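Local coordinates for hypothetical protein S4005 (Shigella flexneri 2a, PDB 1Z67) that is of unknown function but belongs to the YidB-like family and has a new fold with a homeodomain motif, which might point to nucleic acid binding, at residues V29-G34 against G82-V87; A77-G82 against V87-A92. All coordinates share one frame; numbering follows the deposited sequence. Where two conformers were deposited one is given.

Contact 1 (V29-G34 against G82-V87); sequences VEEQGG and GQKLGV. With NA (sodium ion), chain B.
Glu31 and Lys84 meet in a salt bridge that bridges the ends of helix 21-31 and helix 75-85. The two side chains come from opposite directions and cover a gap of 11.0 Å between Glu31 CA and Lys84 CA. Lys84 NZ donates to Glu31 OE1 at 2.7 Å, on the syn side of that oxygen and 23° out of the carboxylate plane. A weak second bond runs from Lys84 NZ to Glu31 OE2 at 3.0 Å. The ammonium group therefore sits across both oxygens, but OE1 holds it more firmly. The Glu31 chain is extended beyond CG, while the lysine bends at its last torsion (chi4 68°), which turns NZ to the carboxylate.

A water bridges the pair. It donates to Glu31 OE2 and accepts from Lys84 NZ at 2.9 Å. Both residues are exposed, so solvent probably weakens the charge attraction.

The backbone bonds stay within each segment. Gly33 N bonds Glu30 O, and Gly34 N bonds Val29 O at 2.9 Å. Gly33, with positive phi, closes the first helix, and Gly34 is the N-cap of helix 35-44. On the other side, Val87 N reaches Gly82 O at 2.9 Å, and Gly86 N makes a weak bond to Gln83 O.

Metal binding involves Gln83, the neighbour of Lys84. Its OE1 lies 2.9 Å from the sodium ion, which is also bound by Asp80. Asp80 OD2 accepts from Gln32 NE2, a second polar tie between the turn after helix 21-31 and helix 75-85.

The residue before Lys84 thus supplies a sodium ligand. Both helices end in Schellman motifs, with Gly33 and Gly86 at the turns, and a solvent-exposed salt bridge joins their C-terminal ends.

Contact 2 (A77-G82 against V87-A92); sequences AVSDLG and VDTSTA. With NA (sodium ion), chain B.
Val78 CG1 is set anti to its own backbone N (chi1 180°), and Thr89 CG2 takes the same position (chi1 -63° for OG1). These torsions bring the two methyls together, CG1 of Val78 lying 3.8 Å from CG2 of Thr89, with the side chains crossing at about a right angle. The same Val78 CG1 also rests against Thr89 O. On the other branch, Thr89 OG1 lies alongside Ser79 CB at 3.5 Å. The hydroxyl of Ser79 instead pairs with Gln83.

Ala92 CB packs 3.7 Å from Gly82 N. Gly82, which has no side chain, faces Ala92 CB and Val87, so the chain can pass close there. The two consecutive helices, 75-85 and 89-106, pack across a short turn, consistent with the helix-turn-helix character of the family. Asp88 ends this connection as N-cap. Asp88 OD2 accepts from Thr91 N at 3.0 Å, from above the carboxylate plane. Asp88 OD1 takes the Thr91 hydroxyl on its syn side.

A water links the two segments. It donates to Val87 O at 2.9 Å, weakly to Ser79 O, and also bonds Thr89 OG1. Asp80, which turns away from 87-92, binds the sodium ion through OD1 at 2.5 Å.

From the N terminus, the chain leaves helix 21-31 at 29-34, then runs through helices 35-44, 48-55 and 66-73 before helix 75-85. Contact 1 closes this long loop of 47 residues when 82-87 returns to 29-34. Contact 2 closes a much shorter one, from 77-82 to 87-92, with four residues between. The loops cross: 77-82 lies within the loop of contact 1, and 87-92 ends beyond it. They share Gly82 and Val87, and their centres are about 8 Å apart. Helix 75-85 is common to both. Contact 1 ties it to helix 21-31 and contact 2 to helix 89-106. Both contacts touch the sodium ion.

Contact 1 (V29-G34 against G82-V87)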
loop_
_atom_site.group_PDB
_atom_site.type_symbol
_atom_site.label_atom_id
_atom_site.label_comp_id
_atom_site.label_asym_id
_atom_site.label_seq_id
_atom_site.Cartn_x
_atom_site.Cartn_y
_atom_site.Cartn_z
ATOM N N VAL A 29 3.492 -6.082 -0.281
ATOM C CA VAL A 29 4.329 -5.286 -1.176
ATOM C C VAL A 29 5.547 -6.098 -1.612
ATOM O O VAL A 29 5.892 -6.133 -2.785
ATOM C CB VAL A 29 4.776 -3.956 -0.531
ATOM C CG1 VAL A 29 5.897 -3.275 -1.373
ATOM C CG2 VAL A 29 3.589 -3.012 -0.347
ATOM N N GLU A 30 6.191 -6.744 -0.654
ATOM C CA GLU A 30 7.385 -7.522 -0.965
ATOM C C GLU A 30 7.045 -8.741 -1.843
ATOM O O GLU A 30 7.777 -9.046 -2.798
ATOM C CB GLU A 30 8.074 -7.935 0.341
ATOM C CG GLU A 30 8.450 -6.716 1.238
ATOM C CD GLU A 30 9.715 -5.953 0.783
ATOM O OE1 GLU A 30 10.758 -6.025 1.490
ATOM O OE2 GLU A 30 9.667 -5.281 -0.283
ATOM N N GLU A 31 5.909 -9.379 -1.575
ATOM C CA GLU A 31 5.506 -10.564 -2.350
ATOM C C GLU A 31 5.194 -10.205 -3.791
ATOM O O GLU A 31 5.367 -11.035 -4.688
ATOM C CB GLU A 31 4.307 -11.206 -1.727
ATOM C CG GLU A 31 4.666 -11.849 -0.441
ATOM C CD GLU A 31 3.497 -12.461 0.249
ATOM O OE1 GLU A 31 2.339 -11.965 0.107
ATOM O OE2 GLU A 31 3.767 -13.470 0.928
ATOM N N GLN A 32 4.715 -8.988 -4.007
ATOM C CA GLN A 32 4.440 -8.487 -5.347
ATOM C C GLN A 32 5.718 -8.076 -6.096
ATOM O O GLN A 32 5.647 -7.705 -7.282
ATOM C CB GLN A 32 3.465 -7.291 -5.261
ATOM C CG GLN A 32 2.100 -7.630 -4.683
ATOM C CD GLN A 32 1.339 -8.650 -5.532
ATOM O OE1 GLN A 32 1.137 -8.435 -6.725
ATOM N NE2 GLN A 32 0.873 -9.733 -4.904
ATOM N N GLY A 33 6.866 -8.104 -5.395
ATOM C CA GLY A 33 8.170 -7.853 -6.014
ATOM C C GLY A 33 8.779 -6.511 -5.607
ATOM O O GLY A 33 9.855 -6.093 -6.116
ATOM N N GLY A 34 8.147 -5.862 -4.625
ATOM C CA GLY A 34 8.690 -4.641 -4.064
ATOM C C GLY A 34 7.963 -3.360 -4.466
ATOM O O GLY A 34 7.179 -3.323 -5.440
ATOM N N GLY A 82 -6.153 -9.078 -0.410
ATOM C CA GLY A 82 -7.452 -9.446 0.175
ATOM C C GLY A 82 -7.313 -10.813 0.808
ATOM O O GLY A 82 -7.721 -10.998 1.958
ATOM N N GLN A 83 -6.678 -11.747 0.096
ATOM C CA GLN A 83 -6.563 -13.106 0.606
ATOM C C GLN A 83 -5.757 -13.179 1.879
ATOM O O GLN A 83 -6.123 -13.893 2.814
ATOM C CB GLN A 83 -5.943 -14.013 -0.460
ATOM C CG GLN A 83 -6.855 -14.256 -1.647
ATOM C CD GLN A 83 -6.132 -14.929 -2.804
ATOM O OE1 GLN A 83 -6.353 -14.596 -3.968
ATOM N NE2 GLN A 83 -5.246 -15.871 -2.485
ATOM N N LYS A 84 -4.682 -12.396 1.927
ATOM C CA LYS A 84 -3.867 -12.322 3.109
ATOM C C LYS A 84 -4.674 -11.851 4.305
ATOM O O LYS A 84 -4.469 -12.338 5.422
ATOM C CB LYS A 84 -2.700 -11.364 2.876
ATOM C CG LYS A 84 -1.402 -11.878 3.396
ATOM C CD LYS A 84 -0.221 -11.022 2.954
ATOM C CE LYS A 84 1.080 -11.773 3.219
ATOM N NZ LYS A 84 1.206 -12.961 2.330
ATOM N N LEU A 85 -5.585 -10.907 4.068
ATOM C CA LEU A 85 -6.421 -10.360 5.118
ATOM C C LEU A 85 -7.720 -11.147 5.372
ATOM O O LEU A 85 -8.415 -10.909 6.366
ATOM C CB LEU A 85 -6.776 -8.923 4.761
ATOM C CG LEU A 85 -5.638 -7.932 4.628
ATOM C CD1 LEU A 85 -6.171 -6.716 3.961
ATOM C CD2 LEU A 85 -5.165 -7.654 6.017
ATOM N N GLY A 86 -8.064 -12.067 4.475
ATOM C CA GLY A 86 -9.315 -12.840 4.592
ATOM C C GLY A 86 -10.525 -12.104 4.042
ATOM O O GLY A 86 -11.667 -12.557 4.243
ATOM N N VAL A 87 -10.287 -10.982 3.373
ATOM C CA VAL A 87 -11.350 -10.142 2.830
ATOM C C VAL A 87 -11.472 -10.174 1.282
ATOM O O VAL A 87 -10.563 -10.623 0.551
ATOM C CB VAL A 87 -11.246 -8.659 3.342
ATOM C CG1 VAL A 87 -11.168 -8.562 4.901
ATOM C CG2 VAL A 87 -10.033 -7.928 2.690
HETATM NA NA NA B . -4.927 -13.686 -6.264
HETATM O O HOH W 1 2.777 -15.348 2.298
HETATM O O HOH W 2 -6.298 -14.913 -8.215
#

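Contact 2 (A77-G82 against V87-A92)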
loop_
_atom_site.group_PDB
_atom_site.type_symbol
_atom_site.label_atom_id
_atom_site.label_comp_id
_atom_site.label_asym_id
_atom_site.label_seq_id
_atom_site.Cartn_x
_atom_site.Cartn_y
_atom_site.Cartn_z
ATOM N N ALA A 77 -3.355 -8.910 -8.202
ATOM C CA ALA A 77 -2.525 -8.246 -7.173
ATOM C C ALA A 77 -3.370 -7.823 -5.966
ATOM O O ALA A 77 -3.003 -8.066 -4.800
ATOM C CB ALA A 77 -1.798 -7.039 -7.753
ATOM N N VAL A 78 -4.479 -7.160 -6.242
ATOM C CA VAL A 78 -5.321 -6.688 -5.133
ATOM C C VAL A 78 -5.957 -7.858 -4.381
ATOM O O VAL A 78 -5.994 -7.853 -3.144
ATOM C CB VAL A 78 -6.340 -5.660 -5.624
ATOM C CG1 VAL A 78 -7.220 -5.179 -4.478
ATOM C CG2 VAL A 78 -5.580 -4.473 -6.228
ATOM N N SER A 79 -6.407 -8.883 -5.122
ATOM C CA SER A 79 -6.971 -10.089 -4.522
ATOM C C SER A 79 -5.934 -10.802 -3.637
ATOM O O SER A 79 -6.278 -11.364 -2.597
ATOM C CB SER A 79 -7.497 -11.041 -5.612
ATOM O OG SER A 79 -7.928 -12.262 -5.043
ATOM N N ASP A 80 -4.662 -10.763 -4.042
ATOM C CA ASP A 80 -3.579 -11.317 -3.225
ATOM C C ASP A 80 -3.569 -10.662 -1.820
ATOM O O ASP A 80 -3.456 -11.340 -0.791
ATOM C CB ASP A 80 -2.203 -11.107 -3.911
ATOM C CG ASP A 80 -1.993 -12.005 -5.175
ATOM O OD1 ASP A 80 -2.760 -12.980 -5.365
ATOM O OD2 ASP A 80 -1.076 -11.705 -5.968
ATOM N N LEU A 81 -3.694 -9.340 -1.775
ATOM C CA LEU A 81 -3.737 -8.661 -0.468
ATOM C C LEU A 81 -5.020 -9.049 0.306
ATOM O O LEU A 81 -4.969 -9.330 1.512
ATOM C CB LEU A 81 -3.654 -7.169 -0.657
ATOM C CG LEU A 81 -3.789 -6.376 0.647
ATOM C CD1 LEU A 81 -2.635 -6.717 1.624
ATOM C CD2 LEU A 81 -3.778 -4.903 0.313
ATOM N N GLY A 82 -6.153 -9.078 -0.410
ATOM C CA GLY A 82 -7.452 -9.446 0.175
ATOM C C GLY A 82 -7.313 -10.813 0.808
ATOM O O GLY A 82 -7.721 -10.998 1.958
ATOM N N VAL A 87 -10.287 -10.982 3.373
ATOM C CA VAL A 87 -11.350 -10.142 2.830
ATOM C C VAL A 87 -11.472 -10.174 1.282
ATOM O O VAL A 87 -10.563 -10.623 0.551
ATOM C CB VAL A 87 -11.246 -8.659 3.342
ATOM C CG1 VAL A 87 -11.168 -8.562 4.901
ATOM C CG2 VAL A 87 -10.033 -7.928 2.690
ATOM N N ASP A 88 -12.573 -9.627 0.784
ATOM C CA ASP A 88 -12.805 -9.528 -0.651
ATOM C C ASP A 88 -11.947 -8.419 -1.299
ATOM O O ASP A 88 -11.414 -7.503 -0.634
ATOM C CB ASP A 88 -14.256 -9.199 -0.909
ATOM C CG ASP A 88 -14.634 -7.836 -0.338
ATOM O OD1 ASP A 88 -14.781 -7.704 0.900
ATOM O OD2 ASP A 88 -14.744 -6.892 -1.127
ATOM N N THR A 89 -11.864 -8.519 -2.620
ATOM C CA THR A 89 -10.993 -7.643 -3.411
ATOM C C THR A 89 -11.339 -6.161 -3.288
ATOM O O THR A 89 -10.449 -5.296 -3.225
ATOM C CB THR A 89 -11.014 -8.101 -4.886
ATOM O OG1 THR A 89 -10.478 -9.431 -4.950
ATOM C CG2 THR A 89 -10.176 -7.168 -5.755
ATOM N N SER A 90 -12.622 -5.857 -3.189
ATOM C CA SER A 90 -13.064 -4.482 -3.059
ATOM C C SER A 90 -12.656 -3.887 -1.708
ATOM O O SER A 90 -12.159 -2.766 -1.659
ATOM C CB SER A 90 -14.582 -4.429 -3.247
ATOM O OG SER A 90 -15.085 -3.123 -3.059
ATOM N N THR A 91 -12.793 -4.642 -0.629
ATOM C CA THR A 91 -12.338 -4.147 0.665
ATOM C C THR A 91 -10.815 -3.911 0.631
ATOM O O THR A 91 -10.318 -2.890 1.127
ATOM C CB THR A 91 -12.680 -5.177 1.734
ATOM O OG1 THR A 91 -14.098 -5.309 1.819
ATOM C CG2 THR A 91 -12.132 -4.768 3.136
ATOM N N ALA A 92 -10.068 -4.843 0.034
ATOM C CA ALA A 92 -8.616 -4.652 -0.095
ATOM C C ALA A 92 -8.271 -3.419 -0.926
ATOM O O ALA A 92 -7.338 -2.694 -0.586
ATOM C CB ALA A 92 -8.019 -5.866 -0.694
HETATM NA NA NA B . -4.927 -13.686 -6.264
HETATM O O HOH W 3 -9.557 -10.851 -2.181
HETATM O O HOH W 2 -6.298 -14.913 -8.215
#